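Local coordinates for protein acyltransferase (Actinoplanes teichomyceticus, PDB 4Q38) that probably transfers a long-chain acyl group from acyl-CoA onto the amino sugar of a teicoplanin-type glycopeptide antibiotic, at residues Ala32-Glu37 with Lys107-Pro112; Asp39-Pro44 with His94-Arg99. All coordinates share one frame; numbering follows the deposited sequence.

Interaction 1: residues Ala32-Glu37 with Lys107-Pro112; sequences AAWLTE and KPRGGP. With SO4 (sulfate ion), chain B.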
loop_
_atom_site.group_PDB
_atom_site.type_symbol
_atom_site.label_atom_id
_atom_site.label_comp_id
_atom_site.label_asym_id
_atom_site.label_seq_id
_atom_site.Cartn_x
_atom_site.Cartn_y
_atom_site.Cartn_z
ATOM N N ALA A 32 -16.004 16.900 2.051
ATOM C CA ALA A 32 -16.105 18.255 1.497
ATOM C C ALA A 32 -14.794 19.050 1.543
ATOM O O ALA A 32 -14.430 19.708 0.560
ATOM C CB ALA A 32 -17.232 19.033 2.178
ATOM N N ALA A 33 -14.099 18.993 2.680
ATOM C CA ALA A 33 -12.822 19.697 2.850
ATOM C C ALA A 33 -11.795 19.242 1.814
ATOM O O ALA A 33 -11.127 20.064 1.184
ATOM C CB ALA A 33 -12.282 19.495 4.263
ATOM N N TRP A 34 -11.686 17.925 1.638
ATOM C CA TRP A 34 -10.802 17.333 0.631
ATOM C C TRP A 34 -11.151 17.820 -0.750
ATOM O O TRP A 34 -10.280 18.229 -1.524
ATOM C CB TRP A 34 -10.887 15.808 0.715
ATOM C CG TRP A 34 -10.156 15.055 -0.373
ATOM C CD1 TRP A 34 -10.710 14.243 -1.364
ATOM C CD2 TRP A 34 -8.706 14.999 -0.601
ATOM N NE1 TRP A 34 -9.734 13.712 -2.168
ATOM C CE2 TRP A 34 -8.508 14.122 -1.767
ATOM C CE3 TRP A 34 -7.589 15.570 0.016
ATOM C CZ2 TRP A 34 -7.247 13.845 -2.273
ATOM C CZ3 TRP A 34 -6.319 15.278 -0.506
ATOM C CH2 TRP A 34 -6.155 14.439 -1.624
ATOM N N LEU A 35 -12.438 17.801 -1.063
ATOM C CA LEU A 35 -12.917 18.186 -2.388
ATOM C C LEU A 35 -12.721 19.674 -2.673
ATOM O O LEU A 35 -12.412 20.061 -3.804
ATOM C CB LEU A 35 -14.375 17.762 -2.558
ATOM C CG LEU A 35 -14.571 16.242 -2.575
ATOM C CD1 LEU A 35 -16.043 15.883 -2.458
ATOM C CD2 LEU A 35 -13.971 15.631 -3.828
ATOM N N THR A 36 -12.873 20.499 -1.638
ATOM C CA THR A 36 -12.543 21.925 -1.741
ATOM C C THR A 36 -11.057 22.093 -2.033
ATOM O O THR A 36 -10.668 22.864 -2.916
ATOM C CB THR A 36 -12.923 22.679 -0.449
ATOM O OG1 THR A 36 -14.332 22.553 -0.240
ATOM C CG2 THR A 36 -12.562 24.163 -0.533
ATOM N N GLU A 37 -10.230 21.349 -1.305
ATOM C CA GLU A 37 -8.790 21.396 -1.528
ATOM C C GLU A 37 -8.457 21.009 -2.968
ATOM O O GLU A 37 -7.637 21.661 -3.612
ATOM C CB GLU A 37 -8.041 20.505 -0.531
ATOM C CG GLU A 37 -6.526 20.679 -0.581
ATOM C CD GLU A 37 -5.777 19.728 0.334
ATOM O OE1 GLU A 37 -6.409 19.069 1.189
ATOM O OE2 GLU A 37 -4.538 19.649 0.198
ATOM N N LYS A 107 1.780 13.760 3.950
ATOM C CA LYS A 107 0.894 12.661 4.373
ATOM C C LYS A 107 0.365 11.893 3.153
ATOM O O LYS A 107 0.202 12.477 2.076
ATOM C CB LYS A 107 -0.283 13.191 5.202
ATOM C CG LYS A 107 0.089 13.714 6.580
ATOM C CD LYS A 107 -1.082 14.454 7.211
ATOM C CE LYS A 107 -0.608 15.387 8.320
ATOM N NZ LYS A 107 -1.732 16.202 8.857
ATOM N N PRO A 108 0.100 10.586 3.318
ATOM C CA PRO A 108 -0.340 9.726 2.205
ATOM C C PRO A 108 -1.839 9.853 1.870
ATOM O O PRO A 108 -2.613 8.926 2.120
ATOM C CB PRO A 108 -0.034 8.317 2.721
ATOM C CG PRO A 108 -0.124 8.424 4.213
ATOM C CD PRO A 108 0.368 9.807 4.549
ATOM N N ARG A 109 -2.242 10.967 1.278
ATOM C CA ARG A 109 -3.670 11.192 1.027
ATOM C C ARG A 109 -4.058 10.792 -0.401
ATOM O O ARG A 109 -3.776 11.507 -1.357
ATOM C CB ARG A 109 -4.052 12.638 1.373
ATOM C CG ARG A 109 -3.831 12.969 2.850
ATOM C CD ARG A 109 -4.458 14.300 3.248
ATOM N NE ARG A 109 -3.767 15.427 2.629
ATOM C CZ ARG A 109 -4.335 16.595 2.328
ATOM N NH1 ARG A 109 -5.623 16.813 2.589
ATOM N NH2 ARG A 109 -3.608 17.550 1.764
ATOM N N GLY A 110 -4.672 9.623 -0.540
ATOM C CA GLY A 110 -5.070 9.121 -1.864
ATOM C C GLY A 110 -6.494 9.494 -2.239
ATOM O O GLY A 110 -6.927 9.271 -3.376
ATOM N N GLY A 111 -7.224 10.060 -1.281
ATOM C CA GLY A 111 -8.636 10.381 -1.479
ATOM C C GLY A 111 -9.531 9.256 -0.992
ATOM O O GLY A 111 -9.056 8.146 -0.744
ATOM N N PRO A 112 -10.842 9.530 -0.851
ATOM C CA PRO A 112 -11.771 8.524 -0.341
ATOM C C PRO A 112 -12.088 7.435 -1.370
ATOM O O PRO A 112 -11.919 7.654 -2.574
ATOM C CB PRO A 112 -13.035 9.340 -0.054
ATOM C CG PRO A 112 -12.978 10.442 -1.059
ATOM C CD PRO A 112 -11.519 10.805 -1.136
HETATM S S SO4 B . 0.284 17.132 4.067
HETATM O O1 SO4 B . 1.075 16.185 4.877
HETATM O O2 SO4 B . 0.200 18.438 4.758
HETATM O O3 SO4 B . -1.092 16.611 3.884
HETATM O O4 SO4 B . 0.965 17.293 2.764
#

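Interaction 2: residues Asp39-Pro44 with His94-Arg99; sequences DELGPP and HHAIVR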
loop_
_atom_site.group_PDB
_atom_site.type_symbol
_atom_site.label_atom_id
_atom_site.label_comp_id
_atom_site.label_asym_id
_atom_site.label_seq_id
_atom_site.Cartn_x
_atom_site.Cartn_y
_atom_site.Cartn_z
ATOM N N ASP A 39 -10.496 21.242 -5.520
ATOM C CA ASP A 39 -11.006 22.316 -6.382
ATOM C C ASP A 39 -9.982 23.446 -6.496
ATOM O O ASP A 39 -9.668 23.897 -7.600
ATOM C CB ASP A 39 -12.355 22.836 -5.876
ATOM C CG ASP A 39 -13.006 23.818 -6.841
ATOM O OD1 ASP A 39 -12.955 23.599 -8.067
ATOM O OD2 ASP A 39 -13.571 24.822 -6.368
ATOM N N GLU A 40 -9.432 23.878 -5.360
ATOM C CA GLU A 40 -8.410 24.932 -5.363
ATOM C C GLU A 40 -7.116 24.520 -6.067
ATOM O O GLU A 40 -6.487 25.336 -6.744
ATOM C CB GLU A 40 -8.140 25.431 -3.948
ATOM C CG GLU A 40 -9.044 26.592 -3.566
ATOM C CD GLU A 40 -9.527 26.527 -2.131
ATOM O OE1 GLU A 40 -8.764 26.051 -1.260
ATOM O OE2 GLU A 40 -10.677 26.957 -1.880
ATOM N N LEU A 41 -6.731 23.253 -5.920
ATOM C CA LEU A 41 -5.570 22.711 -6.630
ATOM C C LEU A 41 -5.751 22.728 -8.150
ATOM O O LEU A 41 -4.815 23.042 -8.884
ATOM C CB LEU A 41 -5.284 21.283 -6.159
ATOM C CG LEU A 41 -4.053 20.559 -6.712
ATOM C CD1 LEU A 41 -2.748 21.253 -6.331
ATOM C CD2 LEU A 41 -4.069 19.121 -6.214
ATOM N N GLY A 42 -6.950 22.364 -8.609
ATOM C CA GLY A 42 -7.271 22.366 -10.037
ATOM C C GLY A 42 -6.711 21.183 -10.811
ATOM O O GLY A 42 -6.049 20.313 -10.230
ATOM N N PRO A 43 -6.974 21.139 -12.132
ATOM C CA PRO A 43 -6.474 20.094 -13.024
ATOM C C PRO A 43 -4.949 20.107 -13.146
ATOM O O PRO A 43 -4.327 21.140 -12.890
ATOM C CB PRO A 43 -7.125 20.443 -14.375
ATOM C CG PRO A 43 -7.426 21.900 -14.288
ATOM C CD PRO A 43 -7.812 22.116 -12.855
ATOM N N PRO A 44 -4.342 18.960 -13.520
ATOM C CA PRO A 44 -2.889 18.897 -13.689
ATOM C C PRO A 44 -2.429 19.658 -14.936
ATOM O O PRO A 44 -3.219 19.857 -15.860
ATOM C CB PRO A 44 -2.632 17.402 -13.879
ATOM C CG PRO A 44 -3.899 16.890 -14.488
ATOM C CD PRO A 44 -4.978 17.655 -13.793
ATOM N N HIS A 94 -5.119 12.747 -9.142
ATOM C CA HIS A 94 -3.831 12.576 -9.795
ATOM C C HIS A 94 -2.916 13.731 -9.466
ATOM O O HIS A 94 -1.762 13.530 -9.078
ATOM C CB HIS A 94 -4.000 12.441 -11.297
ATOM C CG HIS A 94 -2.724 12.669 -12.070
ATOM N ND1 HIS A 94 -1.778 11.720 -12.206
ATOM C CD2 HIS A 94 -2.251 13.797 -12.744
ATOM C CE1 HIS A 94 -0.752 12.212 -12.931
ATOM N NE2 HIS A 94 -1.044 13.479 -13.263
ATOM N N HIS A 95 -3.429 14.949 -9.624
ATOM C CA HIS A 95 -2.662 16.168 -9.345
ATOM C C HIS A 95 -2.224 16.250 -7.897
ATOM O O HIS A 95 -1.076 16.582 -7.618
ATOM C CB HIS A 95 -3.471 17.399 -9.755
ATOM C CG HIS A 95 -2.667 18.679 -9.828
ATOM N ND1 HIS A 95 -3.252 19.891 -9.973
ATOM C CD2 HIS A 95 -1.288 18.910 -9.770
ATOM C CE1 HIS A 95 -2.294 20.847 -10.005
ATOM N NE2 HIS A 95 -1.098 20.246 -9.874
ATOM N N ALA A 96 -3.130 15.925 -6.977
ATOM C CA ALA A 96 -2.838 15.954 -5.544
ATOM C C ALA A 96 -1.735 14.977 -5.139
ATOM O O ALA A 96 -1.088 15.163 -4.109
ATOM C CB ALA A 96 -4.102 15.701 -4.732
ATOM N N ILE A 97 -1.530 13.938 -5.948
ATOM C CA ILE A 97 -0.435 12.985 -5.723
ATOM C C ILE A 97 0.890 13.462 -6.332
ATOM O O ILE A 97 1.913 13.527 -5.629
ATOM C CB ILE A 97 -0.803 11.557 -6.202
ATOM C CG1 ILE A 97 -1.992 11.022 -5.387
ATOM C CG2 ILE A 97 0.404 10.614 -6.070
ATOM C CD1 ILE A 97 -2.588 9.735 -5.921
ATOM N N VAL A 98 0.881 13.818 -7.618
ATOM C CA VAL A 98 2.128 14.195 -8.308
ATOM C C VAL A 98 2.758 15.495 -7.792
ATOM O O VAL A 98 3.965 15.702 -7.950
ATOM C CB VAL A 98 1.989 14.256 -9.843
ATOM C CG1 VAL A 98 1.677 12.874 -10.400
ATOM C CG2 VAL A 98 0.934 15.277 -10.268
ATOM N N ARG A 99 1.951 16.345 -7.156
ATOM C CA ARG A 99 2.462 17.560 -6.521
ATOM C C ARG A 99 3.434 17.217 -5.381
ATOM O O ARG A 99 4.257 18.049 -4.987
ATOM C CB ARG A 99 1.312 18.432 -6.000
ATOM C CG ARG A 99 0.563 17.835 -4.824
ATOM C CD ARG A 99 -0.422 18.804 -4.197
ATOM N NE ARG A 99 -1.258 18.149 -3.186
ATOM C CZ ARG A 99 -2.243 18.754 -2.521
ATOM N NH1 ARG A 99 -2.520 20.030 -2.754
ATOM N NH2 ARG A 99 -2.959 18.085 -1.624
#

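Interaction 1: residues Ala32-Glu37 with Lys107-Pro112
Arg109 and Glu37 meet tip to tip in a bidentate, end-on salt bridge. Arg109 NH1 donates to Glu37 OE1 at 2.8 Å, and Arg109 NH2 reaches Glu37 OE2 at 2.8 Å, each through the syn lone pair of its oxygen. The two planes lie 27° apart, nearly coplanar, and this double grip fixes the rotation of both groups. The glutamate chain is extended, while that of the arginine bends at chi3 (-69°), which turns NE out of the line of the chain. Glu37 OE2 also serves Arg99, so two arginines share one carboxylate and would be expected to keep it ionised. A sulfate, probably from the crystallisation liquor, accepts a hydrogen bond from Lys107 N through its O1 (2.7 Å) and lies close to the arginine as well, with its O3 3.2 Å from Arg109 NE.

Trp34 flanks the salt bridge. Its CZ3 sits over one face of the guanidinium, 3.5 Å above the plane and offset toward the rim, but the planes are 73° apart and Arg109 NH1 is at the indole edge, so this is not a stacked pair. The pyrrole end of the indole packs on the loop, with Trp34 NE1 3.6 Å from Gly111 CA and Trp34 CD1 3.5 Å from the ring atom Pro112 CD.

The contact is a surface one, closing helix 32-41 onto a loop of the helical N-acyltransferase N-terminal domain, between helices 84-98 and 119-123. Leu35 packs on Trp88 and Leu89 of helix 84-98, and Pro108 touches helix 177-184.

Interaction 2: residues Asp39-Pro44 with His94-Arg99
The imidazole of His95 is sandwiched between Leu41 and Pro44. Leu41 CG makes a CH-pi contact over one face, 3.8 Å from the ring centroid, and Pro44 CA makes another over the opposite face at 4.0 Å. At the ring edge, Gly42 O accepts an almost straight hydrogen bond from His95 ND1 (2.8 Å, N-H...O angle 178°). The oxygen lies in the imidazole plane, whereas the donor stands above the carbonyl plane. The neighbouring ring of His94 meets Pro44 CB at its edge, 3.8 Å from His94 CD2, while its ND1 is hydrogen-bonded to Thr133 OG1 of helix 125-143.

Leu41 CG is anti to the backbone N (chi1 -176°), which places it over the imidazole. Its CD2 packs tightly against the helix backbone, 3.5 Å from Ala96 CA, and also covers a face of the Arg99 guanidinium. Arg99 NE folds back and donates to Ala96 O at 3.1 Å; its NH2 is salt-bridged to Glu37.

Helix 32-41 ends here, its C-terminus packed against helix 84-98, and Gly42, with positive phi, turns the chain into the two prolines. The hydrogen bond requires the proton on His95 ND1, and with Leu41 and Pro44 on its two faces the imidazole joins the helix end and the extended Pro43-Pro44 segment to helix 84-98 through one polar bond set within apolar packing.

Both interactions use helix 32-41: its N-terminal part faces the loop 107-112 in interaction 1, and its C-terminal end with the residues that follow it meets the end of helix 84-98 in interaction 2. They join directly, since Glu37 OE2 binds Arg99 NH2 at 2.9 Å and Trp34 CH2 packs on Ala96 CB at 3.9 Å. The carboxylate between Arg99 and Arg109 probably offsets the repulsion of these closely placed charges. Interaction 1 is a surface contact led by charge, whereas interaction 2 is partly buried and relies on apolar packing and a single hydrogen bond from an imidazole to a backbone carbonyl. Both lie in the helical part of the chain, away from the CoA and sugar sites.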